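Side-chain contacts in possible periplasmic protein (PDB 3RGC), which is a SurA-like periplasmic chaperone of Campylobacter jejuni and may have peptidyl-prolyl cis-trans isomerase activity: residues I42-Q47 against D236-L241; T70-F75 against Q84-F89; D128-Y133 against E215-E220. All blocks are in the same frame, centred on the assembly; numbering follows the deposited sequence.

Interaction 1: I42-Q47 against D236-L241; sequences ISQMKQ and DYFDKL
Gln-44 meets Tyr-237, Phe-238 and Leu-241 where helix 30-48 crosses the C-terminal helix 218-244 in the SurA-like chaperone domain, a fold in which the end of the chain returns to pack on N-terminal helices. The two short helical segments run at 102° to each other with their axes 13.1 Å apart at closest approach, so long side chains must span the gap. The polar part is one hydrogen bond: Tyr-237 OH donates to Gln-44 OE1 over 2.9 Å. The acceptor lies at the edge of the phenol ring, in its plane, whereas the hydroxyl stands above the carbonyl plane of the amide, 47° out of it; amide and ring planes are 75° apart. A bend at chi2 swings the amide of Gln-44 toward Tyr-237 and Leu-241. In the apolar part, Gln-44 CG comes within 4.2 Å of Phe-238 CE1. Inside helix 218-244, Tyr-237 CD2 lies over the centre of one Phe-238 face. Leu-102 and Ile-106 of helix 86-107 close in beside these residues, and Met-40 touches both Phe-238 and Leu-241. Leu-241 approaches Gln-44 from the opposite direction and packs a methyl against the amide, Leu-241 CD2 lying 3.5 Å from Gln-44 CD.

Interaction 2: T70-F75 against Q84-F89; sequences TTLNAF and QSYEQF
One face of the Phe-89 ring receives the edge of Phe-75: Phe-75 CZ stands 3.3 Å above the Phe-89 plane, displaced from the centre toward the rim. This is an edge-to-face pair with centroids 4.6 Å apart and planes inclined at 55°, well short of a perpendicular T. At another part of its edge, near the ring plane, Phe-75 presents CE2 to Tyr-86 CD1 at 4.4 Å, and the tyrosine answers with its own edge. Leu-72 crosses the Tyr-86 side chain at about a right angle and brings methyl CD1 to 4.0 Å from Tyr-86 OH. With CG anti to the backbone N in both phenylalanines (chi1 176° in Phe-75, 169° in Phe-89), the two side chains extend toward each other from opposite directions. The contact joins the first turns of two successive helices, 72-81 and 86-107, in the SurA N-terminal region; Ser-85 N-caps the second, its OG accepting from Gln-88 N. Leu-65 and Ile-61 of helix 54-67 add further apolar cover, and Lys-76 makes a cation-pi contact with Tyr-86. Without directed polar bonds between the segments, the contact probably relies on shape fit and dispersion among Phe-75, Phe-89, Tyr-86 and Leu-72.

Interaction 3: D128-Y133 against E215-E220; sequences DKFTFY and EQVKNE
Phe-130 and Val-217 cross at about a right angle, the phenylalanine ring reaching from its loop toward the first turn of a helix. Phe-130 CD1 meets methyl CG2 of Val-217 at 3.8 Å, an oblique approach to the ring. The valine turns this branch toward the ring by setting CG2 anti to its backbone N, with CG1 between N and the carbonyl carbon (chi1 75°). Farther round the ring, Phe-130 CE1 lies 4.0 Å from Glu-220 C, the main-chain carbonyl carbon, and 4.3 Å from Glu-220 CB, so ring atoms CD1 and CE1 touch both ends of the N-cap turn. Val-217 is the N-cap residue of helix 218-244, and Val-217 O accepts from Glu-220 N at 2.9 Å, closing the turn against which the ring rests. The contact lays the loop that leads into strand 135-143 of the antiparallel sheet, in what is probably the PPIase-like domain (FKBP clan), against the start of helix 218-244. Nearby, Phe-132 and Thr-211 are joined by backbone hydrogen bonding. Glu-220 starts out toward the ring, but its carboxylate turns off from Phe-130. Val-221 and Ala-224 extend the apolar surface met by Phe-130 along the same helix.

From the N terminus, helix 30-48 supplies the first half of interaction 1, whose partner comes almost two hundred residues later. Within that long loop the chain first makes interaction 2, a local closure with only eight residues between its segments, 70-75 and 84-89. It then enters what is probably the PPIase-like domain, and interaction 3 closes a second loop from 128-133 to 215-220. Interactions 2 and 3 follow in series, on opposite sides of the chain's centre, their centres 41 Å apart; both lie within the span of interaction 1. Helix 218-244 joins interactions 3 and 1: its start meets the loop leading into strand 135-143 and its later part returns to the N-terminal helices.

Interaction 1: I42-Q47 against D236-L241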
ATOM      1  N   ILE B  42     -28.453  12.892  22.923  1.00 34.62           N
ATOM      2  CA  ILE B  42     -28.843  14.294  22.914  1.00 38.97           C
ATOM      3  C   ILE B  42     -28.655  14.898  24.292  1.00 37.44           C
ATOM      4  O   ILE B  42     -28.153  16.011  24.426  1.00 42.72           O
ATOM      5  CB  ILE B  42     -30.299  14.453  22.481  1.00 50.34           C
ATOM      6  CG1 ILE B  42     -30.435  14.171  20.985  1.00 48.13           C
ATOM      7  CG2 ILE B  42     -30.803  15.849  22.801  1.00 54.05           C
ATOM      8  CD1 ILE B  42     -31.872  13.925  20.542  1.00 45.21           C
ATOM      9  N   SER B  43     -29.039  14.149  25.320  1.00 33.59           N
ATOM     10  CA  SER B  43     -28.930  14.636  26.700  1.00 33.45           C
ATOM     11  C   SER B  43     -27.483  14.773  27.158  1.00 32.08           C
ATOM     12  O   SER B  43     -27.124  15.698  27.890  1.00 40.01           O
ATOM     13  CB  SER B  43     -29.716  13.723  27.643  1.00 37.16           C
ATOM     14  OG  SER B  43     -28.965  13.439  28.808  1.00 50.05           O
ATOM     15  N   GLN B  44     -26.649  13.829  26.743  1.00 37.19           N
ATOM     16  CA  GLN B  44     -25.221  13.911  27.002  1.00 28.03           C
ATOM     17  C   GLN B  44     -24.603  15.077  26.218  1.00 42.76           C
ATOM     18  O   GLN B  44     -23.696  15.750  26.703  1.00 47.11           O
ATOM     19  CB  GLN B  44     -24.544  12.601  26.608  1.00 25.71           C
ATOM     20  CG  GLN B  44     -24.861  11.463  27.561  1.00 37.07           C
ATOM     21  CD  GLN B  44     -24.547  11.811  29.012  1.00 46.80           C
ATOM     22  OE1 GLN B  44     -23.444  12.262  29.340  1.00 45.53           O
ATOM     23  NE2 GLN B  44     -25.525  11.608  29.886  1.00 48.82           N
ATOM     24  N   MET B  45     -25.099  15.307  25.005  1.00 38.11           N
ATOM     25  CA  MET B  45     -24.649  16.434  24.196  1.00 39.42           C
ATOM     26  C   MET B  45     -24.846  17.765  24.939  1.00 41.99           C
ATOM     27  O   MET B  45     -23.951  18.601  24.986  1.00 47.46           O
ATOM     28  CB  MET B  45     -25.372  16.430  22.839  1.00 32.74           C
ATOM     29  CG  MET B  45     -24.812  15.380  21.835  1.00 33.81           C
ATOM     30  SD  MET B  45     -25.571  15.424  20.195  1.00 29.57           S
ATOM     31  CE  MET B  45     -25.645  17.180  19.899  1.00 52.03           C
ATOM     32  N   LYS B  46     -26.015  17.946  25.536  1.00 42.30           N
ATOM     33  CA  LYS B  46     -26.299  19.120  26.357  1.00 46.30           C
ATOM     34  C   LYS B  46     -25.314  19.260  27.517  1.00 50.35           C
ATOM     35  O   LYS B  46     -24.669  20.300  27.680  1.00 54.26           O
ATOM     36  CB  LYS B  46     -27.714  19.025  26.936  1.00 50.76           C
ATOM     37  CG  LYS B  46     -28.816  18.903  25.896  1.00 60.35           C
ATOM     38  CD  LYS B  46     -30.172  18.750  26.565  1.00 69.22           C
ATOM     39  CE  LYS B  46     -31.259  18.500  25.540  1.00 71.73           C
ATOM     40  NZ  LYS B  46     -31.246  19.553  24.505  1.00 62.73           N
ATOM     41  N   GLN B  47     -25.222  18.207  28.328  1.00 36.56           N
ATOM     42  CA  GLN B  47     -24.417  18.235  29.542  1.00 42.67           C
ATOM     43  C   GLN B  47     -22.929  18.432  29.261  1.00 50.46           C
ATOM     44  O   GLN B  47     -22.233  19.086  30.032  1.00 51.09           O
ATOM     45  CB  GLN B  47     -24.618  16.949  30.343  1.00 48.76           C
ATOM     46  CG  GLN B  47     -26.061  16.692  30.760  1.00 57.17           C
ATOM     47  CD  GLN B  47     -26.207  15.385  31.516  1.00 64.85           C
ATOM     48  OE1 GLN B  47     -25.272  14.937  32.184  1.00 59.30           O
ATOM     49  NE2 GLN B  47     -27.378  14.755  31.403  1.00 69.16           N
ATOM     50  N   ASP B 236     -19.325   0.904  28.073  1.00 45.94           N
ATOM     51  CA  ASP B 236     -19.478   0.924  29.516  1.00 53.93           C
ATOM     52  C   ASP B 236     -20.091   2.239  29.991  1.00 53.07           C
ATOM     53  O   ASP B 236     -20.922   2.265  30.904  1.00 58.23           O
ATOM     54  CB  ASP B 236     -18.121   0.690  30.186  1.00 71.44           C
ATOM     55  CG  ASP B 236     -18.178   0.842  31.694  1.00 87.40           C
ATOM     56  OD1 ASP B 236     -18.593  -0.116  32.380  1.00 90.15           O
ATOM     57  OD2 ASP B 236     -17.801   1.925  32.195  1.00 98.74           O
ATOM     58  N   TYR B 237     -19.673   3.334  29.369  1.00 46.43           N
ATOM     59  CA  TYR B 237     -20.160   4.652  29.746  1.00 40.97           C
ATOM     60  C   TYR B 237     -21.673   4.724  29.536  1.00 38.46           C
ATOM     61  O   TYR B 237     -22.402   5.251  30.385  1.00 44.13           O
ATOM     62  CB  TYR B 237     -19.448   5.731  28.920  1.00 42.76           C
ATOM     63  CG  TYR B 237     -19.852   7.144  29.278  1.00 33.83           C
ATOM     64  CD1 TYR B 237     -19.107   7.897  30.174  1.00 32.45           C
ATOM     65  CD2 TYR B 237     -20.983   7.724  28.719  1.00 25.20           C
ATOM     66  CE1 TYR B 237     -19.487   9.191  30.503  1.00 38.91           C
ATOM     67  CE2 TYR B 237     -21.362   9.000  29.039  1.00 35.32           C
ATOM     68  CZ  TYR B 237     -20.614   9.732  29.929  1.00 44.52           C
ATOM     69  OH  TYR B 237     -20.998  11.012  30.232  1.00 52.46           O
ATOM     70  N   PHE B 238     -22.140   4.188  28.408  1.00 32.97           N
ATOM     71  CA  PHE B 238     -23.578   4.137  28.136  1.00 48.90           C
ATOM     72  C   PHE B 238     -24.358   3.063  28.899  1.00 50.28           C
ATOM     73  O   PHE B 238     -25.526   3.275  29.219  1.00 54.36           O
ATOM     74  CB  PHE B 238     -23.879   4.130  26.632  1.00 47.62           C
ATOM     75  CG  PHE B 238     -23.651   5.467  25.987  1.00 49.89           C
ATOM     76  CD1 PHE B 238     -24.521   6.515  26.220  1.00 53.59           C
ATOM     77  CD2 PHE B 238     -22.535   5.696  25.203  1.00 49.06           C
ATOM     78  CE1 PHE B 238     -24.303   7.758  25.656  1.00 47.20           C
ATOM     79  CE2 PHE B 238     -22.314   6.939  24.639  1.00 48.62           C
ATOM     80  CZ  PHE B 238     -23.198   7.968  24.866  1.00 39.38           C
ATOM     81  N   ASP B 239     -23.728   1.940  29.233  1.00 51.62           N
ATOM     82  CA  ASP B 239     -24.390   0.969  30.120  1.00 55.39           C
ATOM     83  C   ASP B 239     -24.698   1.596  31.469  1.00 63.70           C
ATOM     84  O   ASP B 239     -25.833   1.548  31.941  1.00 70.56           O
ATOM     85  CB  ASP B 239     -23.546  -0.281  30.348  1.00 40.43           C
ATOM     86  CG  ASP B 239     -23.270  -1.032  29.070  1.00 60.34           C
ATOM     87  OD1 ASP B 239     -24.079  -0.891  28.122  1.00 68.95           O
ATOM     88  OD2 ASP B 239     -22.236  -1.750  29.014  1.00 62.59           O
ATOM     89  N   LYS B 240     -23.674   2.175  32.092  1.00 57.72           N
ATOM     90  CA  LYS B 240     -23.843   2.836  33.376  1.00 44.29           C
ATOM     91  C   LYS B 240     -24.926   3.903  33.282  1.00 48.18           C
ATOM     92  O   LYS B 240     -25.596   4.212  34.264  1.00 54.66           O
ATOM     93  CB  LYS B 240     -22.536   3.483  33.828  1.00 56.65           C
ATOM     94  CG  LYS B 240     -21.468   2.515  34.317  1.00 70.62           C
ATOM     95  CD  LYS B 240     -20.283   3.285  34.881  1.00 81.38           C
ATOM     96  CE  LYS B 240     -19.226   2.361  35.452  1.00 97.34           C
ATOM     97  NZ  LYS B 240     -18.064   3.134  35.983  1.00106.00           N
ATOM     98  N   LEU B 241     -25.083   4.478  32.097  1.00 47.46           N
ATOM     99  CA  LEU B 241     -26.041   5.552  31.912  1.00 51.91           C
ATOM    100  C   LEU B 241     -27.443   4.975  31.761  1.00 50.50           C
ATOM    101  O   LEU B 241     -28.395   5.487  32.345  1.00 56.10           O
ATOM    102  CB  LEU B 241     -25.680   6.383  30.689  1.00 65.11           C
ATOM    103  CG  LEU B 241     -26.228   7.804  30.714  1.00 71.12           C
ATOM    104  CD1 LEU B 241     -25.753   8.503  31.972  1.00 60.60           C
ATOM    105  CD2 LEU B 241     -25.797   8.557  29.467  1.00 79.02           C
TER

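Interaction 2: T70-F75 against Q84-F89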
ATOM      1  N   THR B  70     -13.664  15.203  -5.152  1.00 50.17           N
ATOM      2  CA  THR B  70     -14.719  15.928  -5.848  1.00 55.24           C
ATOM      3  C   THR B  70     -14.749  17.396  -5.418  1.00 53.27           C
ATOM      4  O   THR B  70     -13.840  17.867  -4.730  1.00 53.72           O
ATOM      5  CB  THR B  70     -16.110  15.258  -5.663  1.00 59.66           C
ATOM      6  OG1 THR B  70     -17.085  15.913  -6.485  1.00 57.62           O
ATOM      7  CG2 THR B  70     -16.551  15.300  -4.208  1.00 51.91           C
ATOM      8  N   THR B  71     -15.793  18.103  -5.839  1.00 43.78           N
ATOM      9  CA  THR B  71     -15.927  19.537  -5.624  1.00 47.10           C
ATOM     10  C   THR B  71     -17.360  19.780  -5.193  1.00 49.97           C
ATOM     11  O   THR B  71     -18.224  18.934  -5.430  1.00 49.08           O
ATOM     12  CB  THR B  71     -15.667  20.306  -6.939  1.00 63.19           C
ATOM     13  OG1 THR B  71     -14.389  19.929  -7.467  1.00 60.58           O
ATOM     14  CG2 THR B  71     -15.699  21.809  -6.714  1.00 76.42           C
ATOM     15  N   LEU B  72     -17.623  20.926  -4.568  1.00 56.36           N
ATOM     16  CA  LEU B  72     -18.982  21.253  -4.132  1.00 51.99           C
ATOM     17  C   LEU B  72     -19.976  21.180  -5.277  1.00 47.83           C
ATOM     18  O   LEU B  72     -21.016  20.548  -5.155  1.00 44.16           O
ATOM     19  CB  LEU B  72     -19.054  22.638  -3.482  1.00 55.05           C
ATOM     20  CG  LEU B  72     -20.415  22.972  -2.860  1.00 54.63           C
ATOM     21  CD1 LEU B  72     -20.768  21.972  -1.770  1.00 49.57           C
ATOM     22  CD2 LEU B  72     -20.458  24.394  -2.314  1.00 46.07           C
ATOM     23  N   ASN B  73     -19.657  21.834  -6.389  1.00 59.75           N
ATOM     24  CA  ASN B  73     -20.559  21.851  -7.538  1.00 64.26           C
ATOM     25  C   ASN B  73     -20.860  20.451  -8.074  1.00 60.25           C
ATOM     26  O   ASN B  73     -22.009  20.117  -8.366  1.00 56.80           O
ATOM     27  CB  ASN B  73     -19.998  22.737  -8.650  1.00 65.64           C
ATOM     28  CG  ASN B  73     -20.034  24.202  -8.295  1.00 66.10           C
ATOM     29  OD1 ASN B  73     -20.337  24.566  -7.161  1.00 75.87           O
ATOM     30  ND2 ASN B  73     -19.721  25.058  -9.264  1.00 59.38           N
ATOM     31  N   ALA B  74     -19.820  19.636  -8.201  1.00 59.28           N
ATOM     32  CA  ALA B  74     -19.977  18.266  -8.672  1.00 57.19           C
ATOM     33  C   ALA B  74     -20.786  17.452  -7.665  1.00 53.51           C
ATOM     34  O   ALA B  74     -21.693  16.704  -8.033  1.00 54.38           O
ATOM     35  CB  ALA B  74     -18.615  17.625  -8.916  1.00 51.51           C
ATOM     36  N   PHE B  75     -20.460  17.606  -6.386  1.00 45.65           N
ATOM     37  CA  PHE B  75     -21.223  16.927  -5.355  1.00 44.66           C
ATOM     38  C   PHE B  75     -22.691  17.368  -5.383  1.00 46.97           C
ATOM     39  O   PHE B  75     -23.596  16.555  -5.150  1.00 44.77           O
ATOM     40  CB  PHE B  75     -20.612  17.139  -3.963  1.00 43.65           C
ATOM     41  CG  PHE B  75     -21.424  16.528  -2.862  1.00 44.30           C
ATOM     42  CD1 PHE B  75     -21.276  15.193  -2.537  1.00 44.35           C
ATOM     43  CD2 PHE B  75     -22.367  17.278  -2.186  1.00 44.62           C
ATOM     44  CE1 PHE B  75     -22.038  14.623  -1.539  1.00 54.88           C
ATOM     45  CE2 PHE B  75     -23.136  16.717  -1.190  1.00 51.46           C
ATOM     46  CZ  PHE B  75     -22.975  15.385  -0.868  1.00 58.36           C
ATOM     47  N   GLN B  84     -32.155  14.175  -4.205  1.00 66.81           N
ATOM     48  CA  GLN B  84     -32.035  14.483  -2.784  1.00 62.36           C
ATOM     49  C   GLN B  84     -31.498  15.902  -2.634  1.00 52.73           C
ATOM     50  O   GLN B  84     -30.786  16.396  -3.518  1.00 48.33           O
ATOM     51  CB  GLN B  84     -31.119  13.477  -2.074  1.00 65.37           C
ATOM     52  N   SER B  85     -31.838  16.555  -1.523  1.00 45.72           N
ATOM     53  CA  SER B  85     -31.536  17.974  -1.362  1.00 52.33           C
ATOM     54  C   SER B  85     -30.269  18.235  -0.574  1.00 58.97           C
ATOM     55  O   SER B  85     -30.019  17.607   0.457  1.00 60.79           O
ATOM     56  CB  SER B  85     -32.708  18.720  -0.716  1.00 54.53           C
ATOM     57  OG  SER B  85     -32.909  18.315   0.621  1.00 56.13           O
ATOM     58  N   TYR B  86     -29.478  19.184  -1.061  1.00 58.62           N
ATOM     59  CA  TYR B  86     -28.266  19.586  -0.365  1.00 53.71           C
ATOM     60  C   TYR B  86     -28.579  19.920   1.074  1.00 48.63           C
ATOM     61  O   TYR B  86     -27.841  19.553   1.988  1.00 47.31           O
ATOM     62  CB  TYR B  86     -27.631  20.806  -1.028  1.00 54.86           C
ATOM     63  CG  TYR B  86     -26.366  21.245  -0.336  1.00 58.08           C
ATOM     64  CD1 TYR B  86     -25.306  20.355  -0.164  1.00 57.85           C
ATOM     65  CD2 TYR B  86     -26.224  22.538   0.154  1.00 61.10           C
ATOM     66  CE1 TYR B  86     -24.146  20.737   0.466  1.00 50.80           C
ATOM     67  CE2 TYR B  86     -25.057  22.930   0.792  1.00 64.26           C
ATOM     68  CZ  TYR B  86     -24.025  22.019   0.946  1.00 62.40           C
ATOM     69  OH  TYR B  86     -22.859  22.385   1.582  1.00 75.74           O
ATOM     70  N   GLU B  87     -29.681  20.630   1.268  1.00 52.67           N
ATOM     71  CA  GLU B  87     -30.046  21.124   2.583  1.00 57.14           C
ATOM     72  C   GLU B  87     -30.291  19.972   3.552  1.00 53.23           C
ATOM     73  O   GLU B  87     -29.966  20.065   4.737  1.00 55.21           O
ATOM     74  CB  GLU B  87     -31.268  22.038   2.479  1.00 67.98           C
ATOM     75  CG  GLU B  87     -31.062  23.206   1.517  1.00 86.03           C
ATOM     76  CD  GLU B  87     -32.285  24.102   1.392  1.00105.52           C
ATOM     77  OE1 GLU B  87     -33.418  23.590   1.519  1.00113.67           O
ATOM     78  OE2 GLU B  87     -32.113  25.323   1.167  1.00109.08           O
ATOM     79  N   GLN B  88     -30.850  18.882   3.037  1.00 53.93           N
ATOM     80  CA  GLN B  88     -31.109  17.706   3.851  1.00 51.52           C
ATOM     81  C   GLN B  88     -29.780  17.092   4.209  1.00 47.29           C
ATOM     82  O   GLN B  88     -29.508  16.813   5.375  1.00 53.66           O
ATOM     83  CB  GLN B  88     -31.971  16.691   3.091  1.00 58.24           C
ATOM     84  CG  GLN B  88     -32.534  15.574   3.972  1.00 68.73           C
ATOM     85  CD  GLN B  88     -33.298  16.109   5.183  1.00 80.29           C
ATOM     86  OE1 GLN B  88     -34.156  16.985   5.049  1.00 86.70           O
ATOM     87  NE2 GLN B  88     -32.982  15.589   6.371  1.00 69.67           N
ATOM     88  N   PHE B  89     -28.953  16.893   3.186  1.00 51.64           N
ATOM     89  CA  PHE B  89     -27.603  16.382   3.358  1.00 46.32           C
ATOM     90  C   PHE B  89     -26.865  17.107   4.482  1.00 47.84           C
ATOM     91  O   PHE B  89     -26.335  16.459   5.383  1.00 48.82           O
ATOM     92  CB  PHE B  89     -26.814  16.513   2.058  1.00 51.42           C
ATOM     93  CG  PHE B  89     -25.342  16.262   2.215  1.00 53.23           C
ATOM     94  CD1 PHE B  89     -24.838  14.971   2.191  1.00 53.11           C
ATOM     95  CD2 PHE B  89     -24.464  17.314   2.390  1.00 49.66           C
ATOM     96  CE1 PHE B  89     -23.479  14.732   2.344  1.00 50.84           C
ATOM     97  CE2 PHE B  89     -23.103  17.085   2.532  1.00 54.26           C
ATOM     98  CZ  PHE B  89     -22.613  15.792   2.509  1.00 58.11           C
TER

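Interaction 3: D128-Y133 against E215-E220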
ATOM      1  N   ASP B 128      -6.729 -15.056  17.318  1.00 89.50           N
ATOM      2  CA  ASP B 128      -7.591 -15.330  16.181  1.00102.10           C
ATOM      3  C   ASP B 128      -7.688 -14.137  15.234  1.00 97.53           C
ATOM      4  O   ASP B 128      -7.871 -14.296  14.026  1.00 99.57           O
ATOM      5  CB  ASP B 128      -8.981 -15.720  16.679  1.00117.19           C
ATOM      6  CG  ASP B 128      -9.845 -16.294  15.585  1.00134.47           C
ATOM      7  OD1 ASP B 128      -9.282 -16.794  14.586  1.00139.98           O
ATOM      8  OD2 ASP B 128     -11.085 -16.251  15.722  1.00140.46           O
ATOM      9  N   LYS B 129      -7.557 -12.941  15.790  1.00 88.59           N
ATOM     10  CA  LYS B 129      -7.700 -11.720  15.018  1.00 83.30           C
ATOM     11  C   LYS B 129      -6.421 -11.391  14.259  1.00 78.43           C
ATOM     12  O   LYS B 129      -6.331 -10.360  13.586  1.00 76.80           O
ATOM     13  CB  LYS B 129      -8.048 -10.562  15.948  1.00 86.46           C
ATOM     14  CG  LYS B 129      -9.152 -10.868  16.943  1.00 88.71           C
ATOM     15  CD  LYS B 129      -9.471  -9.620  17.757  1.00 99.57           C
ATOM     16  CE  LYS B 129     -10.757  -9.779  18.558  1.00106.34           C
ATOM     17  NZ  LYS B 129     -11.198  -8.495  19.189  1.00104.78           N
ATOM     18  N   PHE B 130      -5.429 -12.267  14.366  1.00 72.33           N
ATOM     19  CA  PHE B 130      -4.125 -11.992  13.777  1.00 70.73           C
ATOM     20  C   PHE B 130      -3.566 -13.197  13.013  1.00 77.90           C
ATOM     21  O   PHE B 130      -2.351 -13.398  12.924  1.00 72.29           O
ATOM     22  CB  PHE B 130      -3.161 -11.518  14.867  1.00 65.13           C
ATOM     23  CG  PHE B 130      -3.686 -10.350  15.668  1.00 64.43           C
ATOM     24  CD1 PHE B 130      -3.473  -9.046  15.242  1.00 57.82           C
ATOM     25  CD2 PHE B 130      -4.407 -10.559  16.837  1.00 61.38           C
ATOM     26  CE1 PHE B 130      -3.964  -7.969  15.977  1.00 64.03           C
ATOM     27  CE2 PHE B 130      -4.898  -9.490  17.577  1.00 60.50           C
ATOM     28  CZ  PHE B 130      -4.677  -8.192  17.149  1.00 56.10           C
ATOM     29  N   THR B 131      -4.471 -13.992  12.457  1.00 85.82           N
ATOM     30  CA  THR B 131      -4.089 -15.180  11.708  1.00 87.60           C
ATOM     31  C   THR B 131      -3.546 -14.798  10.333  1.00 85.70           C
ATOM     32  O   THR B 131      -4.200 -14.071   9.579  1.00 79.54           O
ATOM     33  CB  THR B 131      -5.285 -16.147  11.548  1.00 85.93           C
ATOM     34  N   PHE B 132      -2.346 -15.280  10.018  1.00 86.17           N
ATOM     35  CA  PHE B 132      -1.750 -15.073   8.700  1.00 78.69           C
ATOM     36  C   PHE B 132      -1.738 -16.377   7.910  1.00 81.30           C
ATOM     37  O   PHE B 132      -1.480 -17.450   8.457  1.00 74.87           O
ATOM     38  CB  PHE B 132      -0.325 -14.520   8.819  1.00 62.42           C
ATOM     39  N   TYR B 133      -2.016 -16.278   6.617  1.00 84.12           N
ATOM     40  CA  TYR B 133      -1.966 -17.436   5.731  1.00 80.42           C
ATOM     41  C   TYR B 133      -0.522 -17.820   5.383  1.00 79.73           C
ATOM     42  O   TYR B 133       0.353 -16.959   5.299  1.00 81.87           O
ATOM     43  CB  TYR B 133      -2.758 -17.141   4.463  1.00 75.87           C
ATOM     44  CG  TYR B 133      -4.231 -16.912   4.709  1.00 72.86           C
ATOM     45  CD1 TYR B 133      -5.120 -17.978   4.738  1.00 80.89           C
ATOM     46  CD2 TYR B 133      -4.733 -15.635   4.907  1.00 67.67           C
ATOM     47  CE1 TYR B 133      -6.470 -17.776   4.955  1.00 84.33           C
ATOM     48  CE2 TYR B 133      -6.078 -15.419   5.125  1.00 69.51           C
ATOM     49  CZ  TYR B 133      -6.945 -16.495   5.148  1.00 81.87           C
ATOM     50  OH  TYR B 133      -8.293 -16.297   5.364  1.00 83.04           O
ATOM     51  N   GLU B 215       5.477  -9.865  17.825  1.00 90.17           N
ATOM     52  CA  GLU B 215       6.640  -9.093  17.375  1.00 87.81           C
ATOM     53  C   GLU B 215       6.597  -8.836  15.869  1.00 79.29           C
ATOM     54  O   GLU B 215       7.090  -7.819  15.388  1.00 80.91           O
ATOM     55  CB  GLU B 215       7.957  -9.769  17.772  1.00 84.44           C
ATOM     56  CG  GLU B 215       8.576  -9.229  19.053  1.00 86.04           C
ATOM     57  N   GLN B 216       5.996  -9.765  15.135  1.00 76.02           N
ATOM     58  CA  GLN B 216       5.796  -9.612  13.702  1.00 83.89           C
ATOM     59  C   GLN B 216       4.429  -8.996  13.467  1.00 89.04           C
ATOM     60  O   GLN B 216       3.932  -8.963  12.344  1.00 98.63           O
ATOM     61  CB  GLN B 216       5.876 -10.970  12.999  1.00 79.89           C
ATOM     62  N   VAL B 217       3.826  -8.502  14.540  1.00 80.01           N
ATOM     63  CA  VAL B 217       2.459  -8.021  14.488  1.00 73.48           C
ATOM     64  C   VAL B 217       2.267  -6.990  15.607  1.00 74.64           C
ATOM     65  O   VAL B 217       1.162  -6.520  15.878  1.00 67.23           O
ATOM     66  CB  VAL B 217       1.482  -9.203  14.634  1.00 73.52           C
ATOM     67  CG1 VAL B 217       1.437  -9.678  16.079  1.00 68.04           C
ATOM     68  CG2 VAL B 217       0.099  -8.835  14.119  1.00 78.89           C
ATOM     69  N   LYS B 218       3.385  -6.631  16.228  1.00 72.81           N
ATOM     70  CA  LYS B 218       3.428  -5.726  17.364  1.00 71.83           C
ATOM     71  C   LYS B 218       2.606  -4.468  17.116  1.00 77.42           C
ATOM     72  O   LYS B 218       1.890  -3.980  17.998  1.00 78.05           O
ATOM     73  CB  LYS B 218       4.885  -5.349  17.632  1.00 79.44           C
ATOM     74  CG  LYS B 218       5.210  -4.973  19.063  1.00 88.29           C
ATOM     75  CD  LYS B 218       6.706  -5.108  19.307  1.00 96.32           C
ATOM     76  CE  LYS B 218       7.079  -4.769  20.739  1.00 98.56           C
ATOM     77  NZ  LYS B 218       8.531  -4.992  20.978  1.00 99.44           N
ATOM     78  N   ASN B 219       2.704  -3.947  15.905  1.00 72.91           N
ATOM     79  CA  ASN B 219       2.086  -2.675  15.599  1.00 71.31           C
ATOM     80  C   ASN B 219       0.581  -2.786  15.406  1.00 59.29           C
ATOM     81  O   ASN B 219      -0.159  -1.833  15.634  1.00 61.23           O
ATOM     82  CB  ASN B 219       2.735  -2.070  14.358  1.00 79.54           C
ATOM     83  CG  ASN B 219       2.568  -0.578  14.296  1.00 84.44           C
ATOM     84  OD1 ASN B 219       2.670   0.106  15.314  1.00 85.82           O
ATOM     85  ND2 ASN B 219       2.288  -0.060  13.107  1.00 90.92           N
ATOM     86  N   GLU B 220       0.130  -3.952  14.972  1.00 55.84           N
ATOM     87  CA  GLU B 220      -1.283  -4.157  14.689  1.00 64.91           C
ATOM     88  C   GLU B 220      -2.061  -4.405  15.978  1.00 67.42           C
ATOM     89  O   GLU B 220      -3.174  -3.899  16.159  1.00 68.33           O
ATOM     90  CB  GLU B 220      -1.465  -5.329  13.716  1.00 75.35           C
ATOM     91  CG  GLU B 220      -0.951  -5.065  12.293  1.00 86.62           C
ATOM     92  CD  GLU B 220       0.561  -4.865  12.213  1.00 92.25           C
ATOM     93  OE1 GLU B 220       1.298  -5.475  13.014  1.00 94.40           O
ATOM     94  OE2 GLU B 220       1.015  -4.093  11.341  1.00 97.45           O
TER